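Local coordinates for protein mitochondrial association factor 1 (Toxoplasma gondii, PDB 6BXS) that belongs to a parasite gene family whose locus is required for direct manipulation of host mitochondria, and has a macro domain; the role of this paralogue is less certain, at residues Glu212-Pro217 against Pro250-Gln255. Sequence-based numbering, arbitrary orientation.
Sequences EAIRLP and PRVELQ. With SO4 (sulfate ion), chain D.
Arg215 and Gln255, paired neighbours on adjacent parallel strands, meet through flat polar groups lying nearly in one plane, 26° apart. The arginine approaches side-on, so that NE and NH2 both grip the single oxygen Gln255 OE1. Arg215 NE lies 3.0 Å from Gln255 OE1, almost straight out from the carbonyl, while NH2 reaches the same oxygen on a lone pair. Arg215 starts with CG anti to the backbone N (chi1 -179°), and the bend at chi3 (-62°) sets NE toward the amide. Gln255 NE2 donates to Glu253 OE2 at 2.9 Å, two residues back on the same strand, and the bonds at OE1 and NE2 together set the amide's rotation. Arg215 has further partners in Asp38, by a salt bridge, and the carbonyl of Pro35. Beneath this polar face runs the backbone ladder of a right-handed beta-alpha-beta crossover, in which helix 230-248 links strand 213-216 to strand 253-256 in the central mixed sheet of the macro domain. Ile214 N donates to Glu253 O and Ile214 O accepts from Gln255 N; Leu216 N then bonds to Gln255 O at 2.7 Å. On the opposite face Ile214 and Leu254 run alongside each other in the same direction, Ile214 CD1 pressing tightly on Leu254 CD2 at 3.4 Å. Val252 lies across Ile214, roughly perpendicular to it, and Val252 CG2 rests 3.5 Å from Ala213 CA. Arg251, through N, NE and NH1, holds a sulfate, probably from the crystallisation liquor, that also bonds to Asn201. Helix 179-202 covers Ile214, whereas Leu254 packs on the crossover helix.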
loop_
_atom_site.group_PDB
_atom_site.type_symbol
_atom_site.label_atom_id
_atom_site.label_comp_id
_atom_site.label_asym_id
_atom_site.label_seq_id
_atom_site.Cartn_x
_atom_site.Cartn_y
_atom_site.Cartn_z
ATOM N N GLU A 212 -7.673 6.312 8.764
ATOM C CA GLU A 212 -8.911 5.699 9.229
ATOM C C GLU A 212 -9.297 4.522 8.341
ATOM O O GLU A 212 -10.097 3.672 8.730
ATOM C CB GLU A 212 -10.026 6.744 9.269
ATOM C CG GLU A 212 -9.586 8.045 9.934
ATOM C CD GLU A 212 -10.702 9.061 10.064
ATOM O OE1 GLU A 212 -10.971 9.507 11.200
ATOM O OE2 GLU A 212 -11.297 9.431 9.031
ATOM N N ALA A 213 -8.714 4.472 7.148
ATOM C CA ALA A 213 -8.908 3.345 6.249
ATOM C C ALA A 213 -7.724 3.238 5.300
ATOM O O ALA A 213 -7.042 4.231 5.043
ATOM C CB ALA A 213 -10.201 3.499 5.472
ATOM N N ILE A 214 -7.473 2.031 4.799
ATOM C CA ILE A 214 -6.461 1.835 3.769
ATOM C C ILE A 214 -7.068 1.177 2.533
ATOM O O ILE A 214 -7.784 0.179 2.629
ATOM C CB ILE A 214 -5.270 0.990 4.278
ATOM C CG1 ILE A 214 -5.755 -0.251 5.029
ATOM C CG2 ILE A 214 -4.383 1.838 5.180
ATOM C CD1 ILE A 214 -4.632 -1.200 5.414
ATOM N N ARG A 215 -6.778 1.766 1.376
ATOM C CA ARG A 215 -7.257 1.265 0.095
ATOM C C ARG A 215 -6.143 0.489 -0.599
ATOM O O ARG A 215 -5.124 1.064 -0.987
ATOM C CB ARG A 215 -7.742 2.425 -0.778
ATOM C CG ARG A 215 -8.289 2.017 -2.136
ATOM C CD ARG A 215 -9.027 3.176 -2.794
ATOM N NE ARG A 215 -10.188 3.599 -2.012
ATOM C CZ ARG A 215 -10.986 4.614 -2.333
ATOM N NH1 ARG A 215 -10.760 5.328 -3.428
ATOM N NH2 ARG A 215 -12.015 4.918 -1.554
ATOM N N LEU A 216 -6.348 -0.816 -0.751
ATOM C CA LEU A 216 -5.307 -1.723 -1.225
ATOM C C LEU A 216 -5.560 -2.231 -2.641
ATOM O O LEU A 216 -6.703 -2.504 -3.006
ATOM C CB LEU A 216 -5.195 -2.928 -0.286
ATOM C CG LEU A 216 -4.879 -2.635 1.179
ATOM C CD1 LEU A 216 -5.192 -3.839 2.047
ATOM C CD2 LEU A 216 -3.426 -2.242 1.317
ATOM N N PRO A 217 -4.492 -2.365 -3.443
ATOM C CA PRO A 217 -4.603 -3.166 -4.663
ATOM C C PRO A 217 -4.361 -4.633 -4.335
ATOM O O PRO A 217 -4.051 -4.942 -3.183
ATOM C CB PRO A 217 -3.491 -2.605 -5.546
ATOM C CG PRO A 217 -2.436 -2.221 -4.566
ATOM C CD PRO A 217 -3.171 -1.716 -3.344
ATOM N N PRO A 250 -6.484 -3.907 14.410
ATOM C CA PRO A 250 -6.577 -2.474 14.117
ATOM C C PRO A 250 -8.001 -1.941 13.981
ATOM O O PRO A 250 -8.939 -2.701 13.741
ATOM C CB PRO A 250 -5.838 -2.359 12.787
ATOM C CG PRO A 250 -6.124 -3.656 12.105
ATOM C CD PRO A 250 -6.233 -4.698 13.193
ATOM N N ARG A 251 -8.143 -0.629 14.140
ATOM C CA ARG A 251 -9.409 0.054 13.901
ATOM C C ARG A 251 -9.535 0.437 12.434
ATOM O O ARG A 251 -10.631 0.726 11.952
ATOM C CB ARG A 251 -9.520 1.307 14.770
ATOM C CG ARG A 251 -9.465 1.045 16.268
ATOM C CD ARG A 251 -9.120 2.308 17.047
ATOM N NE ARG A 251 -7.878 2.915 16.572
ATOM C CZ ARG A 251 -7.312 3.994 17.104
ATOM N NH1 ARG A 251 -6.184 4.464 16.589
ATOM N NH2 ARG A 251 -7.865 4.603 18.146
ATOM N N VAL A 252 -8.406 0.443 11.729
ATOM C CA VAL A 252 -8.373 0.881 10.340
ATOM C C VAL A 252 -9.260 -0.014 9.477
ATOM O O VAL A 252 -9.270 -1.235 9.627
ATOM C CB VAL A 252 -6.921 0.895 9.775
ATOM C CG1 VAL A 252 -6.420 -0.514 9.465
ATOM C CG2 VAL A 252 -6.839 1.765 8.530
ATOM N N GLU A 253 -10.016 0.619 8.586
ATOM C CA GLU A 253 -10.919 -0.080 7.679
ATOM C C GLU A 253 -10.173 -0.541 6.429
ATOM O O GLU A 253 -9.383 0.212 5.858
ATOM C CB GLU A 253 -12.088 0.838 7.306
ATOM C CG GLU A 253 -12.946 0.370 6.136
ATOM C CD GLU A 253 -14.073 1.340 5.821
ATOM O OE1 GLU A 253 -14.918 1.585 6.708
ATOM O OE2 GLU A 253 -14.108 1.865 4.689
ATOM N N LEU A 254 -10.425 -1.778 6.009
ATOM C CA LEU A 254 -9.795 -2.331 4.815
ATOM C C LEU A 254 -10.677 -2.155 3.582
ATOM O O LEU A 254 -11.862 -2.497 3.596
ATOM C CB LEU A 254 -9.479 -3.817 5.009
ATOM C CG LEU A 254 -8.410 -4.186 6.038
ATOM C CD1 LEU A 254 -8.275 -5.699 6.125
ATOM C CD2 LEU A 254 -7.076 -3.557 5.690
ATOM N N GLN A 255 -10.083 -1.617 2.522
ATOM C CA GLN A 255 -10.737 -1.512 1.223
ATOM C C GLN A 255 -9.834 -2.121 0.160
ATOM O O GLN A 255 -8.626 -1.887 0.162
ATOM C CB GLN A 255 -11.042 -0.056 0.872
ATOM C CG GLN A 255 -11.787 0.714 1.942
ATOM C CD GLN A 255 -12.017 2.160 1.550
ATOM O OE1 GLN A 255 -11.579 2.605 0.487
ATOM N NE2 GLN A 255 -12.709 2.902 2.404
HETATM S S SO4 D . -5.228 1.371 14.210
HETATM O O1 SO4 D . -4.148 0.448 13.873
HETATM O O2 SO4 D . -4.662 2.632 14.679
HETATM O O3 SO4 D . -6.051 1.612 13.031
HETATM O O4 SO4 D . -6.051 0.784 15.265
#